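Local coordinates for P22 protein (PDB 3JV1) that acts as an accessory factor in mitochondrial RNA editing, specific for the cytochrome oxidase subunit II transcript, at the interface of chains A and B. Sequence-based numbering; all coordinates share one arbitrary frame. Chains: chain A/B, P22 protein.

Contact 1: the interface of chains A and B. Residues chain A 78-80, 83-85, 103, 144, 148; chain B 4, 7, 180-181.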
# COMPACT_ATOMS: atom_id res chain seq x y z
N VAL A 78 15.75 15.85 7.31
CA VAL A 78 16.84 16.66 7.80
C VAL A 78 17.56 15.71 8.74
O VAL A 78 17.05 15.36 9.79
CB VAL A 78 16.33 17.91 8.56
CG1 VAL A 78 17.52 18.71 9.09
CG2 VAL A 78 15.50 18.77 7.61
N VAL A 79 18.75 15.28 8.31
CA VAL A 79 19.53 14.31 9.06
C VAL A 79 20.77 14.89 9.70
O VAL A 79 21.55 15.59 9.06
CB VAL A 79 19.96 13.14 8.12
CG1 VAL A 79 20.53 11.99 8.94
CG2 VAL A 79 18.76 12.69 7.30
N ASN A 80 20.95 14.58 10.98
CA ASN A 80 22.09 15.08 11.73
C ASN A 80 22.28 14.23 12.99
O ASN A 80 21.31 13.89 13.67
CB ASN A 80 21.84 16.55 12.11
CG ASN A 80 23.07 17.24 12.64
OD1 ASN A 80 24.19 16.86 12.31
ND2 ASN A 80 22.88 18.28 13.45
N LYS A 83 20.16 11.00 13.55
CA LYS A 83 18.71 11.13 13.72
C LYS A 83 18.13 11.95 12.57
O LYS A 83 18.86 12.63 11.85
CB LYS A 83 18.39 11.82 15.04
CG LYS A 83 18.92 11.10 16.26
CD LYS A 83 18.58 11.85 17.55
CE LYS A 83 19.18 11.17 18.77
NZ LYS A 83 18.66 9.77 18.93
N ALA A 84 16.82 11.90 12.39
CA ALA A 84 16.21 12.66 11.32
C ALA A 84 14.84 13.24 11.65
O ALA A 84 14.03 12.63 12.35
CB ALA A 84 16.10 11.81 10.06
N LEU A 85 14.60 14.44 11.14
CA LEU A 85 13.33 15.13 11.28
C LEU A 85 12.76 14.87 9.88
O LEU A 85 13.38 15.26 8.89
CB LEU A 85 13.54 16.63 11.48
CG LEU A 85 12.79 17.35 12.60
CD1 LEU A 85 13.07 18.84 12.50
CD2 LEU A 85 11.30 17.08 12.51
N PHE A 103 9.59 12.35 13.80
CA PHE A 103 10.96 12.36 14.26
C PHE A 103 11.44 10.92 14.29
O PHE A 103 10.75 10.04 14.80
CB PHE A 103 11.11 12.95 15.65
CG PHE A 103 12.54 13.14 16.05
CD1 PHE A 103 13.29 14.17 15.51
CD2 PHE A 103 13.17 12.23 16.91
CE1 PHE A 103 14.65 14.30 15.81
CE2 PHE A 103 14.52 12.36 17.21
CZ PHE A 103 15.26 13.40 16.66
N TYR A 144 11.94 27.04 9.78
CA TYR A 144 13.06 26.11 9.88
C TYR A 144 13.36 25.52 8.48
O TYR A 144 14.51 25.42 8.05
CB TYR A 144 12.70 24.99 10.86
CG TYR A 144 13.72 23.89 11.02
CD1 TYR A 144 14.79 24.02 11.91
CD2 TYR A 144 13.59 22.69 10.32
CE1 TYR A 144 15.69 22.98 12.11
CE2 TYR A 144 14.48 21.65 10.51
CZ TYR A 144 15.52 21.79 11.40
OH TYR A 144 16.40 20.75 11.59
N ARG A 148 16.54 26.46 5.28
CA ARG A 148 17.31 25.42 4.63
C ARG A 148 17.04 25.33 3.13
O ARG A 148 17.43 24.37 2.47
CB ARG A 148 17.05 24.08 5.32
CG ARG A 148 17.58 24.06 6.76
CD ARG A 148 17.06 22.91 7.60
NE ARG A 148 17.79 22.86 8.86
CZ ARG A 148 17.80 23.86 9.75
NH1 ARG A 148 17.11 24.96 9.51
NH2 ARG A 148 18.56 23.78 10.83
N ASP B 4 16.21 28.07 13.92
CA ASP B 4 16.41 26.92 14.78
C ASP B 4 16.16 27.29 16.24
O ASP B 4 15.68 26.48 17.03
CB ASP B 4 17.83 26.38 14.62
CG ASP B 4 18.16 26.00 13.18
OD1 ASP B 4 19.20 25.36 12.97
OD2 ASP B 4 17.38 26.35 12.26
N LEU B 7 12.38 27.43 16.63
CA LEU B 7 11.80 26.09 16.70
C LEU B 7 12.11 25.46 18.05
O LEU B 7 11.29 24.73 18.61
CB LEU B 7 12.33 25.20 15.57
CG LEU B 7 11.72 23.79 15.53
CD1 LEU B 7 10.20 23.88 15.62
CD2 LEU B 7 12.13 23.07 14.25
N PHE B 180 16.98 17.96 19.16
CA PHE B 180 17.54 17.91 17.80
C PHE B 180 17.87 19.29 17.26
O PHE B 180 18.95 19.51 16.71
CB PHE B 180 16.54 17.23 16.85
CG PHE B 180 17.09 16.96 15.48
CD1 PHE B 180 18.00 15.93 15.27
CD2 PHE B 180 16.70 17.74 14.40
CE1 PHE B 180 18.51 15.68 14.00
CE2 PHE B 180 17.19 17.50 13.13
CZ PHE B 180 18.10 16.46 12.92
N VAL B 181 16.94 20.22 17.41
CA VAL B 181 17.12 21.58 16.92
C VAL B 181 18.05 22.40 17.81
O VAL B 181 18.43 23.52 17.47
CB VAL B 181 15.75 22.27 16.78
CG1 VAL B 181 15.93 23.68 16.27
CG2 VAL B 181 14.88 21.48 15.81
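A:Arg148 NH1 makes two hydrogen bonds, one across the interface to the carboxylate oxygen B:Asp4 OD2 at 3.1 Å and one within its own chain to the backbone carbonyl O of A:Tyr144 at 3.0 Å. The second, on a lone pair, helps fix the guanidinium's rotation. Beside it A:Arg148 NH2 donates to B:Asp4 OD1 at 2.7 Å, forming the salt bridge. The pairing is end-on but not flat: the two planes lie 38° apart, so OD2 receives NH1 on its syn lone pair while OD1 is met from above the carboxylate plane. The A:Tyr144 ring is covered on both faces, with A:Arg148 CZ over one and B:Leu7 CD2 over the other, the latter 3.9 Å from the centroid. A second foothold is B:Phe180, near the end of helix 152-181. Its CG lies anti to the backbone N (chi1 -173°), and the ring tip points at chain A backbone, CZ lying 3.5 Å from A:Val78 O. A:Phe103 turns its edge toward the B:Phe180 ring, planes 71° apart, and A:Phe103 CE1 lies 3.6 Å from B:Phe180 CG. Both ends of chain B, the start of helix 2-18 and the end of helix 152-181, are thereby fastened to chain A, consistent with a role in assembling the Mam33-family trimer.

Contact 2: the interface of chains A and B. Residues chain A 85, 101-102, 127-128, 133, 137, 141; chain B 7, 10-11, 14, 170, 173-174, 177.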
# COMPACT_ATOMS: atom_id res chain seq x y z
N LEU A 85 14.60 14.44 11.14
CA LEU A 85 13.33 15.13 11.28
C LEU A 85 12.76 14.87 9.88
O LEU A 85 13.38 15.26 8.89
CB LEU A 85 13.54 16.63 11.48
CG LEU A 85 12.79 17.35 12.60
CD1 LEU A 85 13.07 18.84 12.50
CD2 LEU A 85 11.30 17.08 12.51
N VAL A 101 4.80 15.71 10.38
CA VAL A 101 6.13 15.98 10.91
C VAL A 101 6.43 14.83 11.85
O VAL A 101 5.77 14.67 12.88
CB VAL A 101 6.20 17.29 11.71
CG1 VAL A 101 7.61 17.44 12.30
CG2 VAL A 101 5.87 18.47 10.83
N CYS A 102 7.40 14.01 11.48
CA CYS A 102 7.80 12.86 12.28
C CYS A 102 9.24 13.02 12.71
O CYS A 102 10.02 13.75 12.09
CB CYS A 102 7.72 11.57 11.46
SG CYS A 102 6.19 11.34 10.58
N GLY A 127 3.58 11.63 14.38
CA GLY A 127 3.47 13.01 14.82
C GLY A 127 2.02 13.42 14.97
O GLY A 127 1.13 12.65 14.63
N PRO A 128 1.75 14.63 15.47
CA PRO A 128 0.38 15.11 15.66
C PRO A 128 -0.25 15.60 14.36
O PRO A 128 0.44 15.84 13.36
CB PRO A 128 0.55 16.25 16.64
CG PRO A 128 1.84 16.87 16.17
CD PRO A 128 2.72 15.64 15.95
N LEU A 133 -2.14 21.95 16.19
CA LEU A 133 -0.99 22.76 16.59
C LEU A 133 -1.24 24.24 16.37
O LEU A 133 -1.81 24.64 15.36
CB LEU A 133 0.25 22.33 15.81
CG LEU A 133 0.63 20.84 15.88
CD1 LEU A 133 1.84 20.58 14.98
CD2 LEU A 133 0.92 20.45 17.32
N LEU A 137 3.93 27.24 16.62
CA LEU A 137 4.69 26.02 16.39
C LEU A 137 4.82 25.74 14.91
O LEU A 137 5.92 25.54 14.40
CB LEU A 137 4.03 24.81 17.06
CG LEU A 137 4.99 23.83 17.75
CD1 LEU A 137 4.28 22.52 17.98
CD2 LEU A 137 6.24 23.63 16.92
N PHE A 141 8.13 25.68 12.29
CA PHE A 141 8.52 24.57 11.42
C PHE A 141 8.75 25.08 10.00
O PHE A 141 9.75 24.73 9.37
CB PHE A 141 7.44 23.48 11.39
CG PHE A 141 7.57 22.47 12.49
CD1 PHE A 141 8.77 21.79 12.70
CD2 PHE A 141 6.48 22.16 13.30
CE1 PHE A 141 8.89 20.82 13.71
CE2 PHE A 141 6.59 21.19 14.31
CZ PHE A 141 7.80 20.52 14.51
N LEU B 7 12.38 27.43 16.63
CA LEU B 7 11.80 26.09 16.70
C LEU B 7 12.11 25.46 18.05
O LEU B 7 11.29 24.73 18.61
CB LEU B 7 12.33 25.20 15.57
CG LEU B 7 11.72 23.79 15.53
CD1 LEU B 7 10.20 23.88 15.62
CD2 LEU B 7 12.13 23.07 14.25
N ALA B 10 9.74 27.22 20.52
CA ALA B 10 8.36 26.81 20.26
C ALA B 10 8.05 25.41 20.77
O ALA B 10 6.97 25.18 21.34
CB ALA B 10 8.07 26.90 18.76
N THR B 11 8.96 24.46 20.58
CA THR B 11 8.73 23.10 21.05
C THR B 11 8.74 23.03 22.58
O THR B 11 7.95 22.31 23.18
CB THR B 11 9.76 22.10 20.45
OG1 THR B 11 11.09 22.63 20.60
CG2 THR B 11 9.49 21.87 18.96
N GLU B 14 5.45 24.41 23.86
CA GLU B 14 4.36 23.47 23.69
C GLU B 14 4.45 22.36 24.72
O GLU B 14 3.45 21.98 25.32
CB GLU B 14 4.37 22.90 22.27
CG GLU B 14 3.30 21.85 21.97
CD GLU B 14 1.88 22.30 22.29
OE1 GLU B 14 1.66 23.50 22.54
OE2 GLU B 14 0.98 21.43 22.27
N TYR B 170 3.52 11.95 21.86
CA TYR B 170 3.46 13.36 21.50
C TYR B 170 4.45 14.18 22.30
O TYR B 170 5.13 15.04 21.75
CB TYR B 170 2.06 13.93 21.72
CG TYR B 170 1.98 15.41 21.44
CD1 TYR B 170 2.37 15.91 20.19
CD2 TYR B 170 1.54 16.31 22.41
CE1 TYR B 170 2.31 17.27 19.91
CE2 TYR B 170 1.48 17.68 22.14
CZ TYR B 170 1.87 18.15 20.89
OH TYR B 170 1.82 19.49 20.60
N TRP B 173 7.86 13.36 21.29
CA TRP B 173 8.04 13.96 19.97
C TRP B 173 8.54 15.40 20.15
O TRP B 173 9.56 15.79 19.59
CB TRP B 173 6.69 13.95 19.24
CG TRP B 173 6.67 14.58 17.87
CD1 TRP B 173 7.03 14.01 16.69
CD2 TRP B 173 6.16 15.88 17.55
NE1 TRP B 173 6.77 14.86 15.65
CE2 TRP B 173 6.24 16.02 16.15
CE3 TRP B 173 5.65 16.95 18.31
CZ2 TRP B 173 5.82 17.18 15.48
CZ3 TRP B 173 5.24 18.10 17.65
CH2 TRP B 173 5.32 18.21 16.25
N LEU B 174 7.84 16.17 20.97
CA LEU B 174 8.22 17.56 21.25
C LEU B 174 9.64 17.66 21.80
O LEU B 174 10.45 18.46 21.34
CB LEU B 174 7.26 18.19 22.25
CG LEU B 174 5.81 18.42 21.81
CD1 LEU B 174 4.95 18.80 23.02
CD2 LEU B 174 5.78 19.52 20.76
N ILE B 177 12.46 16.67 19.25
CA ILE B 177 12.66 17.68 18.21
C ILE B 177 13.39 18.87 18.82
O ILE B 177 14.25 19.47 18.18
CB ILE B 177 11.33 18.15 17.57
CG1 ILE B 177 10.72 17.01 16.75
CG2 ILE B 177 11.58 19.34 16.64
CD1 ILE B 177 9.34 17.30 16.22
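In this Mam33-family interface the indole of B:Trp173 lies with its edge on the chain A strand 95-104 and one face against A:Pro128. Its CG is anti to the backbone N (chi1 178°), which carries the ring away from helix 152-181 and toward chain A. A:Pro128 crosses it at about a right angle and sets CD over the face of the six-membered ring, 3.5 Å from the centroid; B:Ile177 CD1 packs on the opposite face, so neighbours from both chains hold the indole flat. At the ring's edge NE1 donates to A:Val101 O at 2.9 Å, bent to 136° at H, with the donor 46° out of the carbonyl plane and thus away from a lone pair. The far rim meets A:Phe141 tip to tip, CE2 of the phenyl being 3.8 Å from B:Trp173 CH2. B:Leu7 approaches that phenyl obliquely and lays CD1 over one face, 3.8 Å from A:Phe141 CE1. One helical turn before the indole, B:Tyr170 runs at about a right angle to A:Pro128, CE1 touching CG at 3.8 Å. Its hydroxyl OH donates to B:Glu14 OE2 at 2.7 Å, tying helix 152-181 to helix 2-18 within chain B. A:Leu133 slides past this tyrosine in the opposite direction, placing CD2 3.5 Å from OH.

Contact 3: the interface of chains A and B. Residues chain A 115-116, 119; chain B 113-116, 118.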
# COMPACT_ATOMS: atom_id res chain seq x y z
N ALA A 115 11.51 -1.68 0.80
CA ALA A 115 10.11 -1.94 1.12
C ALA A 115 10.00 -2.34 2.58
O ALA A 115 9.06 -1.94 3.27
CB ALA A 115 9.56 -3.05 0.23
N GLU A 116 10.98 -3.10 3.06
CA GLU A 116 11.00 -3.53 4.45
C GLU A 116 11.16 -2.34 5.40
O GLU A 116 10.49 -2.27 6.43
CB GLU A 116 12.14 -4.53 4.69
CG GLU A 116 12.22 -5.00 6.14
CD GLU A 116 10.89 -5.54 6.65
OE1 GLU A 116 10.68 -5.53 7.88
OE2 GLU A 116 10.06 -5.99 5.83
N PHE A 119 7.86 -0.47 5.72
CA PHE A 119 6.89 -1.11 6.59
C PHE A 119 7.19 -0.86 8.07
O PHE A 119 6.29 -0.59 8.86
CB PHE A 119 6.84 -2.61 6.34
CG PHE A 119 5.92 -3.33 7.27
CD1 PHE A 119 4.54 -3.15 7.17
CD2 PHE A 119 6.42 -4.11 8.30
CE1 PHE A 119 3.68 -3.74 8.08
CE2 PHE A 119 5.57 -4.71 9.22
CZ PHE A 119 4.19 -4.53 9.11
N THR B 113 5.85 -10.78 9.94
CA THR B 113 5.35 -9.44 9.69
C THR B 113 6.21 -8.62 8.73
O THR B 113 6.02 -7.41 8.61
CB THR B 113 5.19 -8.65 11.01
OG1 THR B 113 6.43 -8.67 11.73
CG2 THR B 113 4.10 -9.27 11.88
N SER B 114 7.16 -9.25 8.05
CA SER B 114 8.01 -8.52 7.11
C SER B 114 7.19 -7.98 5.93
O SER B 114 6.08 -8.43 5.70
CB SER B 114 9.12 -9.42 6.59
OG SER B 114 8.61 -10.47 5.79
N ALA B 115 7.73 -7.01 5.20
CA ALA B 115 7.01 -6.45 4.06
C ALA B 115 6.78 -7.55 3.03
O ALA B 115 5.72 -7.61 2.42
CB ALA B 115 7.79 -5.31 3.45
N GLU B 116 7.77 -8.42 2.87
CA GLU B 116 7.68 -9.52 1.93
C GLU B 116 6.57 -10.50 2.34
O GLU B 116 5.81 -10.98 1.50
CB GLU B 116 9.01 -10.26 1.82
CG GLU B 116 8.96 -11.44 0.86
CD GLU B 116 8.43 -11.05 -0.52
OE1 GLU B 116 7.91 -11.94 -1.22
OE2 GLU B 116 8.54 -9.86 -0.89
N GLN B 118 3.94 -9.80 4.09
CA GLN B 118 2.66 -9.14 3.87
C GLN B 118 2.22 -9.27 2.42
O GLN B 118 1.05 -9.52 2.14
CB GLN B 118 2.74 -7.65 4.18
CG GLN B 118 2.39 -7.27 5.60
CD GLN B 118 3.50 -7.56 6.56
OE1 GLN B 118 3.67 -8.70 7.00
NE2 GLN B 118 4.29 -6.54 6.87
O HOH W 1 10.48 -7.60 3.82
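A:Phe119 leaves helix 115-121 with CG anti to the backbone N (chi1 176°), and its CB passes the methyl carbon CB of B:Ala115 at 4.1 Å. Beyond CB the ring presents one face to the side-chain amide of B:Gln118: NE2 sits above the plane, over the ring centre, so all six ring carbons have this nitrogen as a neighbour. The two side chains cross at about a right angle, and the amide plane is 54° from that of the ring. The rim formed by CD2 and CE2 faces B:Thr113 O. B:Gln118, bent at chi2, is itself held in place within chain B, because NE2 donates to B:Thr113 O at 2.6 Å. That bond is fairly straight, with the acceptor in the amide plane but the donor well above the carbonyl plane. Alongside this packing, A:Glu116 bends at chi2 to bring its carboxylate to the start of the equivalent helix of chain B. A:Glu116 OE2 accepts from B:Ala115 N on its syn lone pair, at 2.6 Å and an almost straight 176° at H, capping the N-terminal turn; the helix end would probably stabilise a charged carboxylate. At this interface chain A supplies the side-chain cap and chain B receives it. Water 1 extends the link, bridging A:Glu116 OE2, 2.6 Å away, to the backbone N of B:Glu116 at 3.0 Å.

Contact 4: the interface of chains A and B. Residues chain A 122-125; chain B 41-44.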
# COMPACT_ATOMS: atom_id res chain seq x y z
N SER A 122 6.21 2.52 9.07
CA SER A 122 4.76 2.74 9.05
C SER A 122 4.12 2.43 10.40
O SER A 122 2.97 2.79 10.65
CB SER A 122 4.10 1.87 7.96
OG SER A 122 3.93 0.54 8.41
N GLN A 123 4.86 1.75 11.27
CA GLN A 123 4.36 1.39 12.59
C GLN A 123 4.78 2.40 13.65
O GLN A 123 4.39 2.29 14.81
CB GLN A 123 4.88 0.01 12.99
CG GLN A 123 4.43 -1.10 12.07
CD GLN A 123 4.88 -2.46 12.54
OE1 GLN A 123 6.08 -2.75 12.61
NE2 GLN A 123 3.92 -3.32 12.88
N LEU A 124 5.56 3.40 13.26
CA LEU A 124 6.04 4.41 14.19
C LEU A 124 5.08 5.59 14.32
O LEU A 124 4.21 5.79 13.47
CB LEU A 124 7.41 4.93 13.75
CG LEU A 124 8.50 3.88 13.54
CD1 LEU A 124 9.74 4.55 12.99
CD2 LEU A 124 8.80 3.17 14.86
N TYR A 125 5.25 6.36 15.39
CA TYR A 125 4.43 7.53 15.65
C TYR A 125 4.58 8.46 14.45
O TYR A 125 5.70 8.71 13.99
CB TYR A 125 4.91 8.24 16.92
CG TYR A 125 4.11 9.47 17.29
CD1 TYR A 125 2.72 9.42 17.41
CD2 TYR A 125 4.75 10.68 17.58
CE1 TYR A 125 1.99 10.54 17.80
CE2 TYR A 125 4.03 11.80 17.97
CZ TYR A 125 2.66 11.72 18.08
OH TYR A 125 1.95 12.83 18.47
N GLY B 41 7.35 5.81 20.93
CA GLY B 41 7.56 6.14 19.53
C GLY B 41 7.00 5.14 18.54
O GLY B 41 6.99 5.39 17.34
N VAL B 42 6.55 3.99 19.04
CA VAL B 42 5.98 2.95 18.20
C VAL B 42 4.48 2.93 18.47
O VAL B 42 4.04 2.56 19.55
CB VAL B 42 6.58 1.57 18.52
CG1 VAL B 42 5.95 0.51 17.64
CG2 VAL B 42 8.08 1.59 18.31
N THR B 43 3.69 3.33 17.47
CA THR B 43 2.24 3.38 17.63
C THR B 43 1.53 2.03 17.43
O THR B 43 0.58 1.72 18.14
CB THR B 43 1.64 4.47 16.69
OG1 THR B 43 0.21 4.48 16.79
CG2 THR B 43 2.04 4.21 15.26
N HIS B 44 2.01 1.22 16.50
CA HIS B 44 1.40 -0.09 16.26
C HIS B 44 1.99 -1.21 17.11
O HIS B 44 2.83 -1.97 16.65
CB HIS B 44 1.50 -0.44 14.77
CG HIS B 44 0.72 0.47 13.88
ND1 HIS B 44 0.82 0.44 12.51
CD2 HIS B 44 -0.17 1.45 14.18
CE1 HIS B 44 0.02 1.36 11.99
NE2 HIS B 44 -0.59 1.98 12.98
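Backbone hydrogen bonding dominates here: the chain A loop 122-125 runs antiparallel to the chain B loop 41-44, with A:Leu124 and B:Val42 forming an antiparallel beta bridge between subunits. A:Tyr125 N donates to B:Gly41 O at 2.8 Å and 166° at H, although the donor stands well above the carbonyl plane. At the other end B:His44 N donates to A:Gln123 O at 3.1 Å, almost straight at 174° and in the carbonyl plane on a lone pair. B:Thr43 N also approaches that oxygen, at 2.9 Å, but its bend to 126° makes the bond weak. A:Gln123 O thus has two consecutive amides directed at it, one well aligned and one poorly. Because these bonds use main-chain groups, they probably depend more on the loop shapes than on side-chain identity.

Apolar packing borders the bridge. A:Leu124 and B:Val42 cross obliquely, methyl to methyl, A:Leu124 CD2 meeting B:Val42 CG2 at 3.9 Å. The aliphatic part of A:Gln123, with CG anti to the carbonyl carbon, lies against B:His44, CB to CB at 3.8 Å. B:Thr43 keeps OG1 anti to the backbone N, which puts its methyl CG2 in the crowded position, on the side facing chain A.

The flat polar groups meet without lying parallel: the imidazole of B:His44 is set steeply against the A:Gln123 amide, and its ring carbon CE1 comes 3.5 Å from the backbone carbonyl O of A:Ser122.

Contacts 1 and 2 are adjacent, their C-alpha centres about 11 Å apart, and share A:Leu85 and B:Leu7; both set helices 2-18 and 152-181 of chain B against strands 83-92 and 95-104 and helix 135-146 of chain A. Contact 4 lies about 16 Å from contact 2 and about 15 Å from contact 3, between them, while contacts 2 and 3 are about 28 Å apart. Chain A residues 115-125 run from contact 3 into contact 4. The interface is not an exact two-fold: chain B uses different surfaces from chain A, which would fit a head-to-tail ring of three copies.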